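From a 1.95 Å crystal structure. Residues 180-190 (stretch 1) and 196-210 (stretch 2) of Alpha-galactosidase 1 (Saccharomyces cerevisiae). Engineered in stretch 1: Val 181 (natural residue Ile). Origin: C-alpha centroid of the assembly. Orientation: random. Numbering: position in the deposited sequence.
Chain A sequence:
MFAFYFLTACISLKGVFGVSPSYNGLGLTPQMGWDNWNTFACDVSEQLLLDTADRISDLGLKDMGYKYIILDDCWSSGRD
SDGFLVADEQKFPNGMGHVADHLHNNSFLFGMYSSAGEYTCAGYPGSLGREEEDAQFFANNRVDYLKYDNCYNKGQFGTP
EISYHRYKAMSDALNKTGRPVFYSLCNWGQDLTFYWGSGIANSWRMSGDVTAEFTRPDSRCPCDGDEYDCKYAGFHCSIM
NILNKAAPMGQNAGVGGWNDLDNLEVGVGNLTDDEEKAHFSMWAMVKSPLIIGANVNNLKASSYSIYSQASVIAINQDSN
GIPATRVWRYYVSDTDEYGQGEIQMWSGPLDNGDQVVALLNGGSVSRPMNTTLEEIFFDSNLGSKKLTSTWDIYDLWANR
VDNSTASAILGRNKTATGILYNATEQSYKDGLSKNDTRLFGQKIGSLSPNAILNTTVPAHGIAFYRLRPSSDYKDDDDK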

# COMPACT_ATOMS: atom_id res chain seq x y z
N PRO A 180 12.31 -35.89 -11.40
CA PRO A 180 12.71 -34.82 -10.49
C PRO A 180 13.23 -33.61 -11.26
O PRO A 180 14.10 -33.73 -12.13
N VAL A 181 12.65 -32.46 -10.96
CA VAL A 181 13.06 -31.19 -11.56
C VAL A 181 13.19 -30.17 -10.44
O VAL A 181 12.24 -29.94 -9.66
N PHE A 182 14.38 -29.58 -10.33
CA PHE A 182 14.61 -28.45 -9.46
C PHE A 182 13.80 -27.27 -10.01
O PHE A 182 14.01 -26.84 -11.15
N TYR A 183 12.87 -26.75 -9.21
CA TYR A 183 11.93 -25.72 -9.70
C TYR A 183 12.29 -24.33 -9.16
O TYR A 183 12.17 -24.05 -7.96
N SER A 184 12.76 -23.48 -10.08
CA SER A 184 13.26 -22.14 -9.77
C SER A 184 12.25 -21.10 -10.23
O SER A 184 12.00 -20.94 -11.42
N LEU A 185 11.64 -20.40 -9.27
CA LEU A 185 10.68 -19.34 -9.57
C LEU A 185 11.36 -18.05 -10.00
O LEU A 185 12.40 -17.68 -9.46
N CYS A 186 10.78 -17.38 -10.99
CA CYS A 186 11.30 -16.09 -11.42
C CYS A 186 10.15 -15.11 -11.55
O CYS A 186 9.79 -14.71 -12.64
N ASN A 187 9.56 -14.73 -10.40
CA ASN A 187 8.51 -13.73 -10.39
C ASN A 187 8.90 -12.44 -9.66
O ASN A 187 8.03 -11.63 -9.34
N TRP A 188 10.20 -12.26 -9.40
CA TRP A 188 10.75 -10.99 -8.89
C TRP A 188 10.23 -10.55 -7.50
O TRP A 188 10.23 -9.35 -7.18
N GLY A 189 9.79 -11.52 -6.71
CA GLY A 189 9.27 -11.26 -5.35
C GLY A 189 7.82 -10.83 -5.31
O GLY A 189 7.28 -10.54 -4.23
N GLN A 190 7.18 -10.81 -6.48
CA GLN A 190 5.85 -10.21 -6.64
C GLN A 190 4.83 -10.97 -5.82
O GLN A 190 4.79 -12.21 -5.85
N TRP A 196 5.13 -17.94 0.30
CA TRP A 196 4.46 -19.09 -0.32
C TRP A 196 5.32 -19.97 -1.25
O TRP A 196 4.85 -21.00 -1.75
N GLY A 197 6.54 -19.55 -1.51
CA GLY A 197 7.42 -20.29 -2.42
C GLY A 197 7.75 -21.70 -1.97
O GLY A 197 7.81 -22.61 -2.80
N SER A 198 7.94 -21.90 -0.66
CA SER A 198 8.57 -23.14 -0.15
C SER A 198 7.80 -24.43 -0.41
O SER A 198 8.40 -25.48 -0.68
N GLY A 199 6.47 -24.35 -0.33
CA GLY A 199 5.62 -25.52 -0.51
C GLY A 199 5.46 -26.03 -1.93
O GLY A 199 4.93 -27.12 -2.15
N ILE A 200 5.92 -25.23 -2.90
CA ILE A 200 5.76 -25.57 -4.31
C ILE A 200 7.03 -25.41 -5.17
O ILE A 200 7.01 -25.74 -6.35
N ALA A 201 8.11 -24.88 -4.59
CA ALA A 201 9.34 -24.57 -5.35
C ALA A 201 10.61 -24.68 -4.50
O ALA A 201 10.55 -24.67 -3.27
N ASN A 202 11.76 -24.77 -5.18
CA ASN A 202 13.06 -24.88 -4.53
C ASN A 202 13.80 -23.55 -4.33
O ASN A 202 14.67 -23.43 -3.46
N SER A 203 13.48 -22.56 -5.16
CA SER A 203 14.02 -21.21 -5.01
C SER A 203 13.07 -20.22 -5.69
O SER A 203 12.23 -20.61 -6.52
N TRP A 204 13.18 -18.95 -5.30
CA TRP A 204 12.36 -17.88 -5.88
C TRP A 204 13.16 -16.59 -5.98
O TRP A 204 13.74 -16.13 -4.99
N ARG A 205 13.19 -16.01 -7.18
CA ARG A 205 13.71 -14.67 -7.33
C ARG A 205 12.89 -13.77 -6.41
O ARG A 205 11.69 -13.94 -6.31
N MET A 206 13.54 -12.83 -5.74
CA MET A 206 12.82 -11.98 -4.80
C MET A 206 12.92 -10.51 -5.20
O MET A 206 12.55 -9.64 -4.43
N SER A 207 13.45 -10.26 -6.40
CA SER A 207 13.60 -8.89 -6.92
C SER A 207 13.63 -8.85 -8.45
O SER A 207 13.76 -9.89 -9.10
N GLY A 208 13.54 -7.63 -9.00
CA GLY A 208 13.83 -7.39 -10.42
C GLY A 208 15.29 -7.71 -10.73
O GLY A 208 16.10 -7.88 -9.81
N ASP A 209 15.64 -7.79 -12.01
CA ASP A 209 16.98 -8.25 -12.40
C ASP A 209 18.09 -7.37 -11.84
O ASP A 209 17.98 -6.15 -11.85
N VAL A 210 19.13 -8.02 -11.34
CA VAL A 210 20.38 -7.37 -10.98
C VAL A 210 21.11 -6.86 -12.23
O VAL A 210 20.84 -7.32 -13.35

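A short strand through Ser 184 and Leu 185 runs parallel to one through Ser 203 and Trp 204, and 822 Å² is buried between the stretches. Leu 185, Arg 205 and Trp 188 contribute most.

Leu 185 shares a face of the sheet with Trp 204. Its chi1 is -93°, between wells, and chi2 is p. CD1 lies 3.4 Å from Ala 201 CB, and CD2 lies 3.9 Å from Trp 196 CZ3. Its CB meets Trp 204 CB at 3.8 Å, but the Trp 204 indole (chi1 p) leads away. The backbone fixes this register: Leu 185 N donates to Ser 203 O (2.8 Å), and Arg 205 N donates to Leu 185 O (2.9 Å).

Arg 205 points toward stretch 1 with chi1, chi2 and chi3 all m. This folded chain sets one guanidinium face against Trp 188, with NH2 3.8 Å from Trp 188 CD1. NH1 lies 3.5 Å from Cys 186 SG. NH2 also forms a salt bridge to Asp 209 OD1 (2.8 Å) and a hydrogen bond to Ser 207 O (3.0 Å), so the group is held from within its own stretch.

Trp 188 (chi1 m) points away overall, yet its CB lies 3.9 Å from Gly 208 N. Its CA makes a CA-H...O contact with Ser 207 O at 3.2 Å.

Asn 202 (chi1 m) points toward stretch 1. Its OD1 accepts from Tyr 183 N (3.2 Å), while its CB sits over one face of the Phe 182 ring, 3.7 Å from the centroid. Tyr 183 (chi1 t) brings CD2 to 3.8 Å from Ala 201 CB.

Ser 184 (t) and Ser 203 (p) share the other face. Water 1 accepts from Ser 184 OG (2.7 Å) and Ser 203 OG (2.8 Å) and donates to Leu 185 O (2.8 Å). Water 2 donates to Asn 187 OD1 (2.7 Å) and Arg 205 O (2.8 Å), linking the stretches again.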

# COMPACT_ATOMS: atom_id res chain seq x y z
CB PRO A 180 13.84 -35.46 -9.66
CG PRO A 180 13.61 -36.93 -9.78
CD PRO A 180 13.10 -37.11 -11.18
CB VAL A 181 12.05 -30.73 -12.68
CG1 VAL A 181 12.44 -29.36 -13.26
CG2 VAL A 181 11.94 -31.79 -13.79
CB PHE A 182 16.10 -28.09 -9.49
CG PHE A 182 16.53 -27.11 -8.41
CD1 PHE A 182 16.14 -25.77 -8.45
CD2 PHE A 182 17.32 -27.55 -7.35
CE1 PHE A 182 16.54 -24.89 -7.47
CE2 PHE A 182 17.73 -26.67 -6.36
CZ PHE A 182 17.33 -25.34 -6.42
CB TYR A 183 10.49 -26.15 -9.36
CG TYR A 183 9.36 -25.27 -9.88
CD1 TYR A 183 9.37 -24.72 -11.17
CD2 TYR A 183 8.24 -25.04 -9.08
CE1 TYR A 183 8.29 -23.92 -11.64
CE2 TYR A 183 7.17 -24.27 -9.52
CZ TYR A 183 7.18 -23.72 -10.79
OH TYR A 183 6.10 -22.96 -11.16
CB SER A 184 14.61 -21.93 -10.48
OG SER A 184 14.99 -20.57 -10.57
CB LEU A 185 9.80 -19.06 -8.34
CG LEU A 185 8.46 -19.79 -8.16
CD1 LEU A 185 8.42 -21.22 -8.67
CD2 LEU A 185 7.93 -19.68 -6.73
CB CYS A 186 12.05 -16.22 -12.77
SG CYS A 186 12.93 -14.72 -13.31
CB ASN A 187 7.18 -14.31 -9.87
CG ASN A 187 7.02 -14.20 -8.35
OD1 ASN A 187 7.98 -14.40 -7.60
ND2 ASN A 187 5.81 -13.89 -7.91
CB TRP A 188 10.50 -9.87 -9.91
CG TRP A 188 10.57 -10.30 -11.35
CD1 TRP A 188 11.60 -10.97 -11.97
CD2 TRP A 188 9.58 -10.06 -12.36
NE1 TRP A 188 11.30 -11.18 -13.30
CE2 TRP A 188 10.07 -10.62 -13.57
CE3 TRP A 188 8.33 -9.41 -12.36
CZ2 TRP A 188 9.35 -10.55 -14.77
CZ3 TRP A 188 7.61 -9.34 -13.57
CH2 TRP A 188 8.13 -9.91 -14.75
CB GLN A 190 5.46 -10.22 -8.12
CG GLN A 190 4.19 -9.47 -8.49
CD GLN A 190 3.88 -9.60 -9.98
OE1 GLN A 190 3.64 -10.71 -10.49
NE2 GLN A 190 3.90 -8.47 -10.69
CB TRP A 196 3.18 -18.65 -1.06
CG TRP A 196 3.33 -17.47 -2.02
CD1 TRP A 196 3.06 -16.16 -1.75
CD2 TRP A 196 3.73 -17.52 -3.39
NE1 TRP A 196 3.26 -15.38 -2.87
CE2 TRP A 196 3.69 -16.19 -3.89
CE3 TRP A 196 4.13 -18.55 -4.26
CZ2 TRP A 196 4.04 -15.87 -5.21
CZ3 TRP A 196 4.48 -18.23 -5.57
CH2 TRP A 196 4.42 -16.90 -6.03
CB SER A 198 8.94 -23.00 1.33
OG SER A 198 7.78 -23.01 2.15
CB ILE A 200 4.63 -24.71 -4.97
CG1 ILE A 200 4.98 -23.21 -4.90
CG2 ILE A 200 3.25 -24.99 -4.33
CD1 ILE A 200 4.08 -22.31 -5.83
CB ALA A 201 9.25 -23.17 -5.96
CB ASN A 202 13.95 -25.86 -5.32
CG ASN A 202 13.41 -27.28 -5.26
OD1 ASN A 202 13.15 -27.90 -6.29
ND2 ASN A 202 13.25 -27.80 -4.04
CB SER A 203 15.46 -21.10 -5.57
OG SER A 203 15.50 -21.16 -6.99
CB TRP A 204 11.07 -17.64 -5.06
CG TRP A 204 11.30 -17.63 -3.60
CD1 TRP A 204 11.61 -16.55 -2.83
CD2 TRP A 204 11.28 -18.76 -2.71
NE1 TRP A 204 11.77 -16.93 -1.52
CE2 TRP A 204 11.58 -18.28 -1.42
CE3 TRP A 204 11.03 -20.13 -2.89
CZ2 TRP A 204 11.64 -19.13 -0.29
CZ3 TRP A 204 11.10 -20.98 -1.76
CH2 TRP A 204 11.39 -20.46 -0.49
CB ARG A 205 13.61 -14.23 -8.79
CG ARG A 205 14.65 -14.92 -9.70
CD ARG A 205 16.02 -14.19 -9.65
NE ARG A 205 15.79 -12.78 -9.95
CZ ARG A 205 15.65 -12.29 -11.18
NH1 ARG A 205 15.79 -13.06 -12.26
NH2 ARG A 205 15.38 -11.00 -11.31
CB MET A 206 13.31 -12.20 -3.36
CG MET A 206 14.85 -12.36 -3.19
SD MET A 206 15.88 -10.98 -3.78
CE MET A 206 15.37 -9.65 -2.69
CB SER A 207 14.88 -8.23 -6.36
OG SER A 207 16.04 -8.69 -7.04
CB ASP A 209 17.15 -8.33 -13.92
CG ASP A 209 16.16 -9.25 -14.59
OD1 ASP A 209 15.41 -9.98 -13.90
OD2 ASP A 209 16.13 -9.22 -15.84
CB VAL A 210 21.30 -8.33 -10.16
CG1 VAL A 210 22.00 -9.34 -11.07
CG2 VAL A 210 22.33 -7.54 -9.32
O HOH W 1 14.75 -18.91 -8.43
O HOH W 2 10.27 -15.78 -7.84